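Superoxide dismutase [Fe] (PDB 1B06) converts superoxide radicals to hydrogen peroxide and oxygen at an iron centre, with one iron bound per subunit. Local coordinates at residues Gly132-Asn142 / Leu163-Glu173. Sequence-based numbering, arbitrary orientation.
Sequences GSGWTVLYYDN and LPVILIVDEFE. With FE (Fe (III) ion), chain G.
Trp135 lays one face of its indole against the carboxylate of Asp170, the two planes only 10° apart, and Asp170 CB sits 3.9 Å from the centroid of the six-membered ring. With CG anti to its own backbone N (chi1 -171°), Asp170 carries OD2 to the iron at 1.9 Å, while OD1 accepts a hydrogen bond from Phe172 N (3.0 Å), closing an Asx turn; His33, His84 and His174 complete the protein ligands. Ile168 CD1 wedges between Trp135 CE3 and Val137 CG2, and Val137 CG1 presses tightly on Val165 CG1 at 3.4 Å. Replacing Trp135 with an alanine would probably open a gap beside Ile168 and strip the iron-binding carboxylate of the flat surface it stacks on. On the other sheet face, Thr136 OG1 donates to Glu171 OE2 at 2.6 Å, and Arg184 pairs with OE1. A classic beta bulge sets Ile166 and Leu167 against Leu138, and beyond it the ladder slackens to a weak Tyr140 N to Pro164 O bond (3.3 Å) near exposed Asn142. Strand 134-140 is the centre of the antiparallel sheet, flanked by 165-170 and 147-153, with helices 116-129 and 184-191 packed against the Thr136 and Val169 face.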
loop_
_atom_site.group_PDB
_atom_site.type_symbol
_atom_site.label_atom_id
_atom_site.label_comp_id
_atom_site.label_asym_id
_atom_site.label_seq_id
_atom_site.Cartn_x
_atom_site.Cartn_y
_atom_site.Cartn_z
ATOM N N GLY A 132 11.492 -1.458 -4.885
ATOM C CA GLY A 132 11.104 -2.849 -4.756
ATOM C C GLY A 132 10.551 -3.450 -6.033
ATOM O O GLY A 132 10.881 -3.005 -7.128
ATOM N N SER A 133 9.700 -4.462 -5.879
ATOM C CA SER A 133 9.090 -5.177 -6.996
ATOM C C SER A 133 7.876 -4.476 -7.587
ATOM O O SER A 133 7.058 -3.916 -6.858
ATOM C CB SER A 133 8.690 -6.579 -6.542
ATOM O OG SER A 133 9.817 -7.431 -6.539
ATOM N N GLY A 134 7.755 -4.527 -8.911
ATOM C CA GLY A 134 6.635 -3.884 -9.568
ATOM C C GLY A 134 6.846 -3.727 -11.053
ATOM O O GLY A 134 7.580 -4.498 -11.666
ATOM N N TRP A 135 6.194 -2.726 -11.635
ATOM C CA TRP A 135 6.297 -2.467 -13.069
ATOM C C TRP A 135 6.375 -0.971 -13.335
ATOM O O TRP A 135 6.013 -0.164 -12.479
ATOM C CB TRP A 135 5.051 -2.967 -13.809
ATOM C CG TRP A 135 4.589 -4.344 -13.489
ATOM C CD1 TRP A 135 4.069 -4.788 -12.306
ATOM C CD2 TRP A 135 4.554 -5.458 -14.390
ATOM N NE1 TRP A 135 3.712 -6.113 -12.415
ATOM C CE2 TRP A 135 3.998 -6.549 -13.684
ATOM C CE3 TRP A 135 4.938 -5.641 -15.725
ATOM C CZ2 TRP A 135 3.818 -7.807 -14.270
ATOM C CZ3 TRP A 135 4.758 -6.893 -16.308
ATOM C CH2 TRP A 135 4.201 -7.959 -15.580
ATOM N N THR A 136 6.855 -0.605 -14.522
ATOM C CA THR A 136 6.869 0.795 -14.922
ATOM C C THR A 136 6.041 0.754 -16.190
ATOM O O THR A 136 6.302 -0.040 -17.098
ATOM C CB THR A 136 8.268 1.350 -15.204
ATOM O OG1 THR A 136 9.009 1.405 -13.978
ATOM C CG2 THR A 136 8.159 2.771 -15.746
ATOM N N VAL A 137 5.017 1.590 -16.233
ATOM C CA VAL A 137 4.089 1.599 -17.347
ATOM C C VAL A 137 3.935 2.959 -18.001
ATOM O O VAL A 137 4.211 3.990 -17.389
ATOM C CB VAL A 137 2.692 1.146 -16.847
ATOM C CG1 VAL A 137 1.761 0.927 -18.005
ATOM C CG2 VAL A 137 2.822 -0.128 -16.027
ATOM N N LEU A 138 3.504 2.947 -19.256
ATOM C CA LEU A 138 3.232 4.173 -19.990
ATOM C C LEU A 138 1.766 4.071 -20.393
ATOM O O LEU A 138 1.394 3.192 -21.178
ATOM C CB LEU A 138 4.100 4.291 -21.243
ATOM C CG LEU A 138 3.831 5.603 -21.989
ATOM C CD1 LEU A 138 4.374 6.761 -21.166
ATOM C CD2 LEU A 138 4.475 5.584 -23.362
ATOM N N TYR A 139 0.935 4.942 -19.828
ATOM C CA TYR A 139 -0.492 4.948 -20.132
ATOM C C TYR A 139 -0.775 6.035 -21.146
ATOM O O TYR A 139 0.023 6.948 -21.336
ATOM C CB TYR A 139 -1.341 5.294 -18.897
ATOM C CG TYR A 139 -1.214 4.389 -17.699
ATOM C CD1 TYR A 139 -1.828 3.138 -17.678
ATOM C CD2 TYR A 139 -0.516 4.803 -16.563
ATOM C CE1 TYR A 139 -1.752 2.315 -16.553
ATOM C CE2 TYR A 139 -0.432 3.994 -15.434
ATOM C CZ TYR A 139 -1.052 2.751 -15.434
ATOM O OH TYR A 139 -0.968 1.948 -14.323
ATOM N N TYR A 140 -1.924 5.936 -21.796
ATOM C CA TYR A 140 -2.331 6.976 -22.713
ATOM C C TYR A 140 -3.590 7.540 -22.074
ATOM O O TYR A 140 -4.562 6.811 -21.878
ATOM C CB TYR A 140 -2.675 6.435 -24.095
ATOM C CG TYR A 140 -3.346 7.494 -24.933
ATOM C CD1 TYR A 140 -2.697 8.699 -25.205
ATOM C CD2 TYR A 140 -4.643 7.318 -25.418
ATOM C CE1 TYR A 140 -3.320 9.705 -25.934
ATOM C CE2 TYR A 140 -5.277 8.319 -26.151
ATOM C CZ TYR A 140 -4.609 9.512 -26.404
ATOM O OH TYR A 140 -5.224 10.514 -27.122
ATOM N N ASP A 141 -3.564 8.821 -21.723
ATOM C CA ASP A 141 -4.721 9.451 -21.107
ATOM C C ASP A 141 -5.563 10.140 -22.162
ATOM O O ASP A 141 -5.200 11.197 -22.670
ATOM C CB ASP A 141 -4.284 10.468 -20.056
ATOM C CG ASP A 141 -5.461 11.084 -19.326
ATOM O OD1 ASP A 141 -6.558 10.492 -19.367
ATOM O OD2 ASP A 141 -5.294 12.162 -18.716
ATOM N N ASN A 142 -6.694 9.530 -22.484
ATOM C CA ASN A 142 -7.609 10.058 -23.486
ATOM C C ASN A 142 -8.202 11.402 -23.077
ATOM O O ASN A 142 -8.604 12.189 -23.933
ATOM C CB ASN A 142 -8.737 9.055 -23.724
ATOM C CG ASN A 142 -8.922 8.110 -22.551
ATOM O OD1 ASN A 142 -8.277 7.062 -22.475
ATOM N ND2 ASN A 142 -9.800 8.481 -21.625
ATOM N N LEU A 163 -7.208 3.714 -17.686
ATOM C CA LEU A 163 -6.268 4.031 -18.754
ATOM C C LEU A 163 -5.582 2.800 -19.345
ATOM O O LEU A 163 -5.171 1.895 -18.618
ATOM C CB LEU A 163 -5.214 5.021 -18.247
ATOM C CG LEU A 163 -5.711 6.358 -17.690
ATOM C CD1 LEU A 163 -4.550 7.340 -17.633
ATOM C CD2 LEU A 163 -6.829 6.909 -18.560
ATOM N N PRO A 164 -5.478 2.740 -20.684
ATOM C CA PRO A 164 -4.835 1.619 -21.380
ATOM C C PRO A 164 -3.314 1.671 -21.291
ATOM O O PRO A 164 -2.710 2.747 -21.260
ATOM C CB PRO A 164 -5.314 1.770 -22.822
ATOM C CG PRO A 164 -5.532 3.235 -22.973
ATOM C CD PRO A 164 -6.025 3.729 -21.632
ATOM N N VAL A 165 -2.703 0.495 -21.253
ATOM C CA VAL A 165 -1.259 0.372 -21.172
ATOM C C VAL A 165 -0.691 0.375 -22.589
ATOM O O VAL A 165 -1.148 -0.381 -23.439
ATOM C CB VAL A 165 -0.876 -0.940 -20.469
ATOM C CG1 VAL A 165 0.631 -1.114 -20.470
ATOM C CG2 VAL A 165 -1.418 -0.939 -19.047
ATOM N N ILE A 166 0.297 1.229 -22.839
ATOM C CA ILE A 166 0.922 1.320 -24.161
ATOM C C ILE A 166 2.294 0.636 -24.172
ATOM O O ILE A 166 2.652 -0.047 -25.135
ATOM C CB ILE A 166 1.112 2.797 -24.594
ATOM C CG1 ILE A 166 -0.240 3.506 -24.677
ATOM C CG2 ILE A 166 1.818 2.863 -25.942
ATOM C CD1 ILE A 166 -1.220 2.851 -25.639
ATOM N N LEU A 167 3.050 0.835 -23.093
ATOM C CA LEU A 167 4.389 0.268 -22.937
ATOM C C LEU A 167 4.535 -0.230 -21.501
ATOM O O LEU A 167 4.022 0.390 -20.573
ATOM C CB LEU A 167 5.445 1.342 -23.233
ATOM C CG LEU A 167 6.918 0.915 -23.279
ATOM C CD1 LEU A 167 7.159 0.005 -24.468
ATOM C CD2 LEU A 167 7.804 2.154 -23.373
ATOM N N ILE A 168 5.239 -1.340 -21.307
ATOM C CA ILE A 168 5.387 -1.879 -19.963
ATOM C C ILE A 168 6.629 -2.735 -19.739
ATOM O O ILE A 168 7.047 -3.487 -20.619
ATOM C CB ILE A 168 4.150 -2.723 -19.596
ATOM C CG1 ILE A 168 4.236 -3.190 -18.142
ATOM C CG2 ILE A 168 4.044 -3.910 -20.540
ATOM C CD1 ILE A 168 2.898 -3.581 -17.555
ATOM N N VAL A 169 7.211 -2.617 -18.548
ATOM C CA VAL A 169 8.389 -3.398 -18.175
ATOM C C VAL A 169 8.156 -4.043 -16.826
ATOM O O VAL A 169 7.803 -3.359 -15.862
ATOM C CB VAL A 169 9.659 -2.549 -17.992
ATOM C CG1 VAL A 169 10.852 -3.330 -18.477
ATOM C CG2 VAL A 169 9.527 -1.228 -18.689
ATOM N N ASP A 170 8.374 -5.349 -16.755
ATOM C CA ASP A 170 8.215 -6.091 -15.511
ATOM C C ASP A 170 9.472 -5.851 -14.696
ATOM O O ASP A 170 10.581 -6.026 -15.207
ATOM C CB ASP A 170 8.067 -7.587 -15.804
ATOM C CG ASP A 170 7.679 -8.396 -14.578
ATOM O OD1 ASP A 170 7.687 -7.860 -13.444
ATOM O OD2 ASP A 170 7.363 -9.590 -14.754
ATOM N N GLU A 171 9.311 -5.450 -13.438
ATOM C CA GLU A 171 10.466 -5.193 -12.589
ATOM C C GLU A 171 10.497 -6.041 -11.327
ATOM O O GLU A 171 11.197 -5.718 -10.365
ATOM C CB GLU A 171 10.547 -3.705 -12.240
ATOM C CG GLU A 171 11.165 -2.860 -13.354
ATOM C CD GLU A 171 11.415 -1.428 -12.927
ATOM O OE1 GLU A 171 12.439 -1.165 -12.256
ATOM O OE2 GLU A 171 10.581 -0.563 -13.260
ATOM N N PHE A 172 9.725 -7.121 -11.325
ATOM C CA PHE A 172 9.741 -8.048 -10.199
ATOM C C PHE A 172 11.111 -8.700 -10.368
ATOM O O PHE A 172 11.566 -8.892 -11.494
ATOM C CB PHE A 172 8.652 -9.107 -10.359
ATOM C CG PHE A 172 7.391 -8.805 -9.603
ATOM C CD1 PHE A 172 6.614 -7.695 -9.935
ATOM C CD2 PHE A 172 6.973 -9.636 -8.563
ATOM C CE1 PHE A 172 5.430 -7.415 -9.237
ATOM C CE2 PHE A 172 5.795 -9.368 -7.860
ATOM C CZ PHE A 172 5.020 -8.254 -8.198
ATOM N N GLU A 173 11.771 -9.046 -9.272
ATOM C CA GLU A 173 13.097 -9.652 -9.371
ATOM C C GLU A 173 13.155 -10.917 -10.233
ATOM O O GLU A 173 14.183 -11.188 -10.854
ATOM C CB GLU A 173 13.638 -9.946 -7.973
ATOM C CG GLU A 173 13.966 -8.690 -7.202
ATOM C CD GLU A 173 14.335 -8.961 -5.769
ATOM O OE1 GLU A 173 13.677 -9.808 -5.126
ATOM O OE2 GLU A 173 15.286 -8.320 -5.279
HETATM FE FE FE G . 6.750 -11.108 -13.871
HETATM O O HOH W 1 12.834 -5.141 -8.574
HETATM O O HOH W 2 11.048 -9.431 -5.938
HETATM O O HOH W 3 5.805 -9.866 -12.499
#